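Side-chain contacts in aromatic amino acid exporter YddG (Starkeya novella, PDB 5I20), which exports amino acids of many kinds, among them threonine, methionine, lysine and glutamate, across the bacterial inner membrane: residues L34-T39 with A190-C195; R118-A123 with A278-L283. All coordinates share one frame; numbering follows the deposited sequence.

Both contacts join a helix of the first EamA-like region of the chain to one of the second, and both are antiparallel: contact 1 pairs helix 32-53 with helix 181-199, contact 2 helix 119-136 with helix 265-282. They lie on opposite sides of the chain's centre, their centres about 18 and 21 Å from it and about 38 Å from each other, with about 29 Å between nearest atoms. The basket-shaped transporter is built of inverted repeats round a large central cavity that binds substrates; both interfaces lie away from the centre of the chain. Lipid is near both: a bound monoolein lies about 5 Å from the Thr36 side chain, and a monoolein touches Thr282.

Contact 1: residues L34-T39 with A190-C195; sequences LLTALT and ALSALC
Ala37 packs its methyl against Ser192 and Ala193: Ala37 CB is 4.1 Å from Ser192 CB and 4.3 Å from Ala193 CB, and it also meets the backbone at Ala193 N, 3.9 Å away. Ser192 CB in turn approaches the main chain of the other helix, 3.9 Å from Ala37 N. Beside this patch the Thr36 methyl comes against the serine hydroxyl, with 3.3 Å between Thr36 CG2 and Ser192 OG. The Thr36 torsion (chi1 -62° for OG1) sets CG2 anti to the backbone N, where it meets Ser192, and OG1 beside that N, where it bonds to Pro32 O.

Such short side chains let the transmembrane helices 32-53 and 181-199 run close and antiparallel, their local axes 7.8 Å apart at 154°; Ala37 and Ser192 mark the register, with 5.2 Å between their CA atoms. The pair joins the two EamA-like regions of this exporter of the DMT superfamily.

The hydroxyls of Thr36 and Ser192 are each bonded within their own helix, Ser192 OG to the carbonyl of Thr188, and each reaches one turn back, although Ser192 OG also rests against the Thr36 methyl. His79 and Phe83 of helix 65-88 pack on Thr36, whereas Phe33 of helix 32-53 packs on Ser192.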
loop_
_atom_site.group_PDB
_atom_site.type_symbol
_atom_site.label_atom_id
_atom_site.label_comp_id
_atom_site.label_asym_id
_atom_site.label_seq_id
_atom_site.Cartn_x
_atom_site.Cartn_y
_atom_site.Cartn_z
ATOM N N LEU A 34 1.682 -17.812 -2.088
ATOM C CA LEU A 34 2.839 -18.393 -1.421
ATOM C C LEU A 34 3.828 -17.298 -1.045
ATOM O O LEU A 34 4.411 -17.322 0.036
ATOM C CB LEU A 34 3.521 -19.433 -2.307
ATOM C CG LEU A 34 4.712 -20.147 -1.663
ATOM C CD1 LEU A 34 4.258 -20.961 -0.458
ATOM C CD2 LEU A 34 5.432 -21.024 -2.671
ATOM N N LEU A 35 4.006 -16.336 -1.945
ATOM C CA LEU A 35 4.923 -15.225 -1.714
ATOM C C LEU A 35 4.421 -14.365 -0.561
ATOM O O LEU A 35 5.206 -13.831 0.222
ATOM C CB LEU A 35 5.083 -14.387 -2.985
ATOM C CG LEU A 35 6.173 -13.311 -2.992
ATOM C CD1 LEU A 35 7.555 -13.934 -2.845
ATOM C CD2 LEU A 35 6.095 -12.468 -4.258
ATOM N N THR A 36 3.102 -14.245 -0.462
ATOM C CA THR A 36 2.469 -13.509 0.623
ATOM C C THR A 36 2.670 -14.235 1.950
ATOM O O THR A 36 3.047 -13.625 2.952
ATOM C CB THR A 36 0.962 -13.314 0.355
ATOM O OG1 THR A 36 0.787 -12.545 -0.843
ATOM C CG2 THR A 36 0.293 -12.595 1.515
ATOM N N ALA A 37 2.425 -15.543 1.941
ATOM C CA ALA A 37 2.609 -16.380 3.123
ATOM C C ALA A 37 4.035 -16.302 3.666
ATOM O O ALA A 37 4.243 -16.225 4.877
ATOM C CB ALA A 37 2.251 -17.824 2.804
ATOM N N LEU A 38 5.013 -16.320 2.767
ATOM C CA LEU A 38 6.412 -16.265 3.170
ATOM C C LEU A 38 6.793 -14.876 3.682
ATOM O O LEU A 38 7.432 -14.744 4.725
ATOM C CB LEU A 38 7.324 -16.667 2.005
ATOM C CG LEU A 38 7.238 -18.116 1.515
ATOM C CD1 LEU A 38 8.080 -18.314 0.261
ATOM C CD2 LEU A 38 7.668 -19.095 2.603
ATOM N N THR A 39 6.396 -13.840 2.954
ATOM C CA THR A 39 6.800 -12.481 3.307
ATOM C C THR A 39 6.075 -11.935 4.540
ATOM O O THR A 39 6.641 -11.140 5.291
ATOM C CB THR A 39 6.583 -11.511 2.125
ATOM O OG1 THR A 39 5.266 -11.689 1.589
ATOM C CG2 THR A 39 7.608 -11.773 1.032
ATOM N N ALA A 190 -1.079 -17.243 7.379
ATOM C CA ALA A 190 -1.699 -18.548 7.580
ATOM C C ALA A 190 -2.797 -18.789 6.548
ATOM O O ALA A 190 -2.886 -19.871 5.964
ATOM C CB ALA A 190 -2.256 -18.664 8.990
ATOM N N LEU A 191 -3.627 -17.774 6.326
ATOM C CA LEU A 191 -4.690 -17.856 5.329
ATOM C C LEU A 191 -4.126 -17.954 3.912
ATOM O O LEU A 191 -4.623 -18.726 3.091
ATOM C CB LEU A 191 -5.622 -16.646 5.440
ATOM C CG LEU A 191 -6.494 -16.558 6.693
ATOM C CD1 LEU A 191 -7.258 -15.244 6.721
ATOM C CD2 LEU A 191 -7.453 -17.736 6.761
ATOM N N SER A 192 -3.090 -17.170 3.627
ATOM C CA SER A 192 -2.453 -17.196 2.311
ATOM C C SER A 192 -1.818 -18.556 2.045
ATOM O O SER A 192 -1.724 -18.997 0.900
ATOM C CB SER A 192 -1.401 -16.094 2.193
ATOM O OG SER A 192 -1.969 -14.818 2.430
ATOM N N ALA A 193 -1.379 -19.215 3.112
ATOM C CA ALA A 193 -0.836 -20.560 3.005
ATOM C C ALA A 193 -1.925 -21.528 2.563
ATOM O O ALA A 193 -1.683 -22.421 1.751
ATOM C CB ALA A 193 -0.233 -21.001 4.328
ATOM N N LEU A 194 -3.125 -21.340 3.101
ATOM C CA LEU A 194 -4.266 -22.172 2.739
ATOM C C LEU A 194 -4.668 -21.940 1.286
ATOM O O LEU A 194 -4.893 -22.892 0.539
ATOM C CB LEU A 194 -5.449 -21.895 3.669
ATOM C CG LEU A 194 -6.708 -22.730 3.423
ATOM C CD1 LEU A 194 -6.458 -24.198 3.749
ATOM C CD2 LEU A 194 -7.882 -22.186 4.225
ATOM N N CYS A 195 -4.751 -20.671 0.889
ATOM C CA CYS A 195 -5.083 -20.314 -0.489
ATOM C C CYS A 195 -4.049 -20.858 -1.473
ATOM O O CYS A 195 -4.358 -21.101 -2.639
ATOM C CB CYS A 195 -5.196 -18.794 -0.645
ATOM S SG CYS A 195 -6.740 -18.071 -0.041
#

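Contact 2: residues R118-A123 with A278-L283; sequences RPAHVA and AAVATL. With SO4 (sulfate ion), chain K.
His121 sends its ring along the flank of Ala281. CB points away from helix 265-282, but with CG anti to the carbonyl carbon the ring returns so that one edge reaches the partner. From CG the two branches part. On one, CD2 lies 4.1 Å from Ala281 CB and 3.6 Å from Ala281 O, the carbonyl oxygen sitting at the ring edge and near its plane; NE2, the next atom round, is 3.7 Å from Ala281 O, without a hydrogen bond. On the other, ND1 turns back to its own helix and accepts the N-H of Arg118 at 3.2 Å. That bond is fairly straight (164°), though the donor is tilted 30° out of the ring plane. Since Arg118 occupies the N-cap position of helix 119-136, the imidazole ties down the backbone at the helix start, while Arg238 and Ala285 touch the His121 side chain from outside the pair.

Helices 119-136 and 265-282 meet here at the cytoplasmic side of the membrane, antiparallel at 164° and with local axes 7.7 Å apart, joining the two EamA-like regions of the transporter. Alanines permit this closeness: Ala120 CB lies 3.5 Å from Val280 O, and Ala281 CB leans on Ala120 O. Val280 adds its CG1 branch, set anti to the backbone N, which touches Ala120 CB at 3.9 Å.

Beyond the interface the Arg118 chain, extended from CG to NE, presents the edge of its guanidinium to a sulfate, probably from the crystallisation liquor. Arg118 NH2 donates to sulfate O2 over 3.1 Å in a somewhat bent bond, and NH1 forms a salt bridge with Glu289.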
loop_
_atom_site.group_PDB
_atom_site.type_symbol
_atom_site.label_atom_id
_atom_site.label_comp_id
_atom_site.label_asym_id
_atom_site.label_seq_id
_atom_site.Cartn_x
_atom_site.Cartn_y
_atom_site.Cartn_z
ATOM N N ARG A 118 -10.106 19.610 3.819
ATOM C CA ARG A 118 -10.054 20.884 3.111
ATOM C C ARG A 118 -9.938 20.642 1.608
ATOM O O ARG A 118 -9.457 19.591 1.186
ATOM C CB ARG A 118 -8.883 21.738 3.613
ATOM C CG ARG A 118 -8.915 22.013 5.111
ATOM C CD ARG A 118 -7.794 22.955 5.534
ATOM N NE ARG A 118 -7.669 23.047 6.987
ATOM C CZ ARG A 118 -8.415 23.834 7.756
ATOM N NH1 ARG A 118 -9.349 24.606 7.216
ATOM N NH2 ARG A 118 -8.227 23.851 9.070
ATOM N N PRO A 119 -10.406 21.607 0.799
ATOM C CA PRO A 119 -10.310 21.537 -0.664
ATOM C C PRO A 119 -8.907 21.203 -1.169
ATOM O O PRO A 119 -8.777 20.495 -2.164
ATOM C CB PRO A 119 -10.717 22.942 -1.101
ATOM C CG PRO A 119 -11.678 23.384 -0.047
ATOM C CD PRO A 119 -11.194 22.772 1.243
ATOM N N ALA A 120 -7.881 21.699 -0.486
ATOM C CA ALA A 120 -6.499 21.492 -0.907
ATOM C C ALA A 120 -6.083 20.022 -0.825
ATOM O O ALA A 120 -5.311 19.536 -1.654
ATOM C CB ALA A 120 -5.567 22.351 -0.071
ATOM N N HIS A 121 -6.594 19.323 0.184
ATOM C CA HIS A 121 -6.328 17.899 0.337
ATOM C C HIS A 121 -6.876 17.114 -0.852
ATOM O O HIS A 121 -6.181 16.279 -1.432
ATOM C CB HIS A 121 -6.933 17.376 1.642
ATOM C CG HIS A 121 -6.391 18.043 2.864
ATOM N ND1 HIS A 121 -7.182 18.408 3.932
ATOM C CD2 HIS A 121 -5.128 18.417 3.190
ATOM C CE1 HIS A 121 -6.435 18.977 4.860
ATOM N NE2 HIS A 121 -5.183 18.993 4.432
ATOM N N VAL A 122 -8.123 17.396 -1.213
ATOM C CA VAL A 122 -8.765 16.727 -2.338
ATOM C C VAL A 122 -8.065 17.080 -3.652
ATOM O O VAL A 122 -7.805 16.207 -4.478
ATOM C CB VAL A 122 -10.263 17.088 -2.418
ATOM C CG1 VAL A 122 -10.887 16.545 -3.695
ATOM C CG2 VAL A 122 -10.995 16.553 -1.192
ATOM N N ALA A 123 -7.744 18.357 -3.829
ATOM C CA ALA A 123 -7.026 18.808 -5.016
ATOM C C ALA A 123 -5.637 18.179 -5.103
ATOM O O ALA A 123 -5.173 17.835 -6.187
ATOM C CB ALA A 123 -6.917 20.315 -5.022
ATOM N N ALA A 278 1.525 17.565 -3.344
ATOM C CA ALA A 278 1.952 17.496 -1.953
ATOM C C ALA A 278 2.103 18.894 -1.366
ATOM O O ALA A 278 1.791 19.121 -0.199
ATOM C CB ALA A 278 3.262 16.726 -1.832
ATOM N N ALA A 279 2.572 19.832 -2.185
ATOM C CA ALA A 279 2.804 21.200 -1.730
ATOM C C ALA A 279 1.490 21.923 -1.453
ATOM O O ALA A 279 1.362 22.645 -0.469
ATOM C CB ALA A 279 3.622 21.964 -2.755
ATOM N N VAL A 280 0.518 21.720 -2.336
ATOM C CA VAL A 280 -0.812 22.293 -2.185
ATOM C C VAL A 280 -1.490 21.796 -0.907
ATOM O O VAL A 280 -2.112 22.571 -0.181
ATOM C CB VAL A 280 -1.699 21.955 -3.412
ATOM C CG1 VAL A 280 -3.173 22.162 -3.100
ATOM C CG2 VAL A 280 -1.281 22.790 -4.611
ATOM N N ALA A 281 -1.353 20.504 -0.629
ATOM C CA ALA A 281 -2.037 19.887 0.501
ATOM C C ALA A 281 -1.325 20.134 1.833
ATOM O O ALA A 281 -1.945 20.078 2.892
ATOM C CB ALA A 281 -2.193 18.390 0.261
ATOM N N THR A 282 -0.026 20.406 1.779
ATOM C CA THR A 282 0.747 20.615 2.997
ATOM C C THR A 282 0.931 22.098 3.312
ATOM O O THR A 282 0.605 22.554 4.406
ATOM C CB THR A 282 2.134 19.956 2.905
ATOM O OG1 THR A 282 1.991 18.588 2.506
ATOM C CG2 THR A 282 2.841 20.011 4.253
ATOM N N LEU A 283 1.455 22.849 2.351
ATOM C CA LEU A 283 1.788 24.250 2.577
ATOM C C LEU A 283 0.584 25.179 2.470
ATOM O O LEU A 283 0.476 26.153 3.211
ATOM C CB LEU A 283 2.861 24.703 1.584
ATOM C CG LEU A 283 4.168 23.914 1.585
ATOM C CD1 LEU A 283 5.139 24.495 0.569
ATOM C CD2 LEU A 283 4.780 23.903 2.975
HETATM S S SO4 K . -5.533 21.444 10.272
HETATM O O1 SO4 K . -5.468 22.610 11.148
HETATM O O2 SO4 K . -6.924 21.172 9.927
HETATM O O3 SO4 K . -4.770 21.710 9.056
HETATM O O4 SO4 K . -4.971 20.286 10.958
#